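Local coordinates for protein glycerol trinitrate reductase (Agrobacterium tumefaciens, PDB 5EPD) that probably uses FMN as an Old Yellow Enzyme family oxidoreductase to reduce glycerol trinitrate, at residues A[136-148]-A[202-214]. Numbering follows the deposited sequence.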
# COMPACT_ATOMS: atom_id res chain seq x y z
N GLY A 136 -8.91 -19.10 -14.66
CA GLY A 136 -7.53 -19.55 -14.89
C GLY A 136 -6.81 -18.70 -15.92
O GLY A 136 -5.75 -19.09 -16.43
N GLY A 137 -7.34 -17.52 -16.22
CA GLY A 137 -6.73 -16.66 -17.25
C GLY A 137 -5.36 -16.07 -16.92
O GLY A 137 -4.94 -16.01 -15.77
N ALA A 138 -4.65 -15.61 -17.93
CA ALA A 138 -3.32 -15.07 -17.71
C ALA A 138 -3.38 -13.70 -16.98
O ALA A 138 -4.23 -12.87 -17.29
CB ALA A 138 -2.58 -14.96 -19.02
N PRO A 139 -2.46 -13.46 -16.02
CA PRO A 139 -2.45 -12.14 -15.40
C PRO A 139 -2.28 -11.05 -16.46
O PRO A 139 -1.85 -11.34 -17.60
CB PRO A 139 -1.20 -12.17 -14.51
CG PRO A 139 -0.74 -13.58 -14.45
CD PRO A 139 -1.26 -14.25 -15.68
N VAL A 140 -2.60 -9.81 -16.10
CA VAL A 140 -2.52 -8.72 -17.08
C VAL A 140 -1.39 -7.74 -16.76
O VAL A 140 -0.96 -7.62 -15.61
CB VAL A 140 -3.86 -7.99 -17.25
CG1 VAL A 140 -4.92 -8.98 -17.74
CG2 VAL A 140 -4.28 -7.30 -15.95
N ALA A 141 -0.91 -7.05 -17.79
CA ALA A 141 0.30 -6.25 -17.70
C ALA A 141 0.34 -5.31 -18.91
O ALA A 141 -0.36 -5.55 -19.90
CB ALA A 141 1.50 -7.18 -17.71
N PRO A 142 1.19 -4.26 -18.85
CA PRO A 142 1.32 -3.38 -20.03
C PRO A 142 1.94 -4.10 -21.26
O PRO A 142 1.51 -3.86 -22.39
CB PRO A 142 2.26 -2.26 -19.52
CG PRO A 142 3.04 -2.89 -18.41
CD PRO A 142 2.08 -3.86 -17.75
N SER A 143 2.93 -4.97 -21.03
CA SER A 143 3.58 -5.74 -22.07
C SER A 143 3.69 -7.17 -21.56
O SER A 143 3.72 -7.40 -20.35
CB SER A 143 4.96 -5.18 -22.34
OG SER A 143 4.88 -3.79 -22.63
N ALA A 144 3.72 -8.12 -22.49
CA ALA A 144 3.82 -9.56 -22.16
C ALA A 144 5.27 -9.93 -21.81
O ALA A 144 5.99 -10.52 -22.62
CB ALA A 144 3.30 -10.40 -23.33
N ILE A 145 5.72 -9.52 -20.62
CA ILE A 145 7.05 -9.85 -20.11
C ILE A 145 6.81 -10.35 -18.69
O ILE A 145 6.31 -9.61 -17.85
CB ILE A 145 8.00 -8.63 -20.05
CG1 ILE A 145 8.00 -7.84 -21.36
CG2 ILE A 145 9.41 -9.08 -19.68
CD1 ILE A 145 8.46 -6.40 -21.23
N ARG A 146 7.14 -11.62 -18.44
CA ARG A 146 7.01 -12.21 -17.12
C ARG A 146 7.93 -11.50 -16.13
O ARG A 146 9.02 -11.06 -16.49
CB ARG A 146 7.41 -13.68 -17.17
CG ARG A 146 6.77 -14.51 -16.07
CD ARG A 146 7.13 -15.98 -16.21
NE ARG A 146 8.23 -16.37 -15.34
CZ ARG A 146 9.51 -16.52 -15.70
NH1 ARG A 146 9.90 -16.31 -16.95
NH2 ARG A 146 10.40 -16.87 -14.77
N ALA A 147 7.47 -11.38 -14.89
CA ALA A 147 8.35 -10.96 -13.82
C ALA A 147 9.15 -12.18 -13.32
O ALA A 147 8.65 -13.31 -13.33
CB ALA A 147 7.55 -10.34 -12.69
N GLU A 148 10.39 -11.93 -12.91
CA GLU A 148 11.28 -12.92 -12.29
C GLU A 148 11.09 -12.96 -10.74
O GLU A 148 12.06 -12.78 -9.99
CB GLU A 148 12.74 -12.55 -12.61
CG GLU A 148 13.06 -12.53 -14.08
CD GLU A 148 12.75 -13.87 -14.70
OE1 GLU A 148 13.49 -14.84 -14.39
OE2 GLU A 148 11.76 -13.97 -15.45
N LEU A 202 0.82 -3.24 -10.95
CA LEU A 202 0.34 -2.83 -12.28
C LEU A 202 0.81 -1.44 -12.68
O LEU A 202 1.38 -1.23 -13.78
CB LEU A 202 -1.19 -2.87 -12.37
CG LEU A 202 -1.78 -2.55 -13.75
CD1 LEU A 202 -1.33 -3.54 -14.83
CD2 LEU A 202 -3.30 -2.53 -13.72
N LEU A 203 0.58 -0.49 -11.78
CA LEU A 203 0.75 0.90 -12.17
C LEU A 203 2.23 1.23 -12.35
O LEU A 203 2.56 2.07 -13.19
CB LEU A 203 0.07 1.84 -11.17
CG LEU A 203 -1.39 1.53 -10.81
CD1 LEU A 203 -1.97 2.52 -9.79
CD2 LEU A 203 -2.24 1.46 -12.07
N GLU A 204 3.11 0.58 -11.57
CA GLU A 204 4.56 0.76 -11.69
C GLU A 204 5.07 0.01 -12.94
O GLU A 204 6.05 0.44 -13.60
CB GLU A 204 5.32 0.29 -10.44
CG GLU A 204 6.84 0.52 -10.56
CD GLU A 204 7.68 0.00 -9.38
OE1 GLU A 204 7.88 -1.23 -9.25
OE2 GLU A 204 8.18 0.85 -8.61
N GLN A 205 4.41 -1.10 -13.29
CA GLN A 205 4.80 -1.84 -14.48
C GLN A 205 4.68 -0.90 -15.68
O GLN A 205 5.49 -0.97 -16.59
CB GLN A 205 3.91 -3.06 -14.70
CG GLN A 205 4.26 -4.26 -13.85
CD GLN A 205 3.05 -5.13 -13.60
OE1 GLN A 205 2.27 -5.44 -14.52
NE2 GLN A 205 2.87 -5.53 -12.34
N PHE A 206 3.65 -0.05 -15.66
CA PHE A 206 3.42 0.93 -16.71
C PHE A 206 4.43 2.07 -16.64
O PHE A 206 4.93 2.50 -17.67
CB PHE A 206 1.98 1.51 -16.62
CG PHE A 206 0.95 0.75 -17.42
CD1 PHE A 206 0.33 -0.37 -16.88
CD2 PHE A 206 0.60 1.16 -18.71
CE1 PHE A 206 -0.63 -1.06 -17.61
CE2 PHE A 206 -0.35 0.46 -19.44
CZ PHE A 206 -0.98 -0.65 -18.89
N ALA A 207 4.69 2.55 -15.42
CA ALA A 207 5.60 3.64 -15.18
C ALA A 207 7.08 3.39 -15.56
O ALA A 207 7.78 4.30 -16.03
CB ALA A 207 5.51 4.05 -13.71
N LYS A 208 7.56 2.16 -15.32
CA LYS A 208 8.97 1.81 -15.56
C LYS A 208 9.21 1.06 -16.89
O LYS A 208 8.54 0.09 -17.21
CB LYS A 208 9.50 1.00 -14.35
CG LYS A 208 9.60 1.86 -13.10
CD LYS A 208 10.14 1.12 -11.88
CE LYS A 208 10.35 2.09 -10.73
NZ LYS A 208 10.72 1.41 -9.45
N ASP A 209 10.20 1.53 -17.66
CA ASP A 209 10.49 0.99 -19.00
C ASP A 209 11.05 -0.42 -19.02
O ASP A 209 11.05 -1.09 -20.08
CB ASP A 209 11.41 1.92 -19.80
CG ASP A 209 12.74 2.24 -19.11
OD1 ASP A 209 13.09 1.72 -18.02
OD2 ASP A 209 13.47 3.07 -19.68
N GLY A 210 11.51 -0.90 -17.87
CA GLY A 210 11.92 -2.30 -17.74
C GLY A 210 10.78 -3.26 -18.00
O GLY A 210 11.02 -4.39 -18.39
N ALA A 211 9.55 -2.81 -17.78
CA ALA A 211 8.37 -3.63 -18.00
C ALA A 211 7.36 -3.05 -18.97
O ALA A 211 6.45 -3.78 -19.38
CB ALA A 211 7.68 -3.88 -16.66
N ASN A 212 7.46 -1.77 -19.32
CA ASN A 212 6.53 -1.21 -20.29
C ASN A 212 7.19 -1.03 -21.65
O ASN A 212 7.93 -0.06 -21.87
CB ASN A 212 5.94 0.12 -19.80
CG ASN A 212 4.84 0.65 -20.72
OD1 ASN A 212 4.75 0.30 -21.90
ND2 ASN A 212 4.01 1.52 -20.17
N MET A 213 6.93 -1.98 -22.54
CA MET A 213 7.44 -1.92 -23.91
C MET A 213 6.38 -1.44 -24.93
O MET A 213 6.63 -1.46 -26.12
CB MET A 213 8.07 -3.28 -24.32
CG MET A 213 9.61 -3.31 -24.35
SD MET A 213 10.46 -4.18 -22.99
CE MET A 213 12.10 -3.44 -23.03
N ARG A 214 5.24 -0.95 -24.47
CA ARG A 214 4.19 -0.46 -25.36
C ARG A 214 4.63 0.72 -26.25
O ARG A 214 5.51 1.53 -25.90
CB ARG A 214 2.98 -0.01 -24.56
CG ARG A 214 2.35 -1.04 -23.64
CD ARG A 214 1.32 -0.37 -22.75
NE ARG A 214 0.05 -0.20 -23.47
CZ ARG A 214 -0.87 -1.16 -23.62
NH1 ARG A 214 -0.67 -2.37 -23.09
NH2 ARG A 214 -1.99 -0.92 -24.28
O HOH W 1 4.71 -5.87 -18.25
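Pro142 sets its ring against Phe206 and Gln205, joining the loop that follows strand 117-122 of the TIM barrel to the short helix 202-207 after barrel strand 193-196. The evidence for a CH-pi contact is direct: Pro142 CB stands 3.5 Å from the centroid of the Phe206 ring and 6° off its normal, over the centre of one face. The next ring atom, Pro142 CG, lies 3.6 Å from the backbone O of Gln205. Gln205 crosses the proline at about a right angle, and its amide is fixed from elsewhere: OE1 accepts from Arg126 N, while NE2 reaches the carbonyls of Gly200 and Val124.

Two hydrogen bonds, both bent, tie the loop to the residues after the helix. Arg214 NH1 donates to Pro142 O at 2.7 Å, in the carbonyl plane and on a lone pair, although the oxygen is tilted 17° from the guanidinium plane. NH1 also binds Leu166 O, and NH2 forms a salt bridge with Asp216. With OG beside its own backbone N (chi1 -54°), Ser143 accepts through OG from Met213 N at 2.7 Å. An Asx turn shapes this corner, Asn212 OD1 taking the N-H of Arg214 while ND2 donates to the backbone O of Phe206 and of Tyr218. Farther out, Ile145 CD1 meets Met213 SD at 3.5 Å. One water donates to both Ser143 O, at 2.8 Å, and Ala211 O, at 2.9 Å.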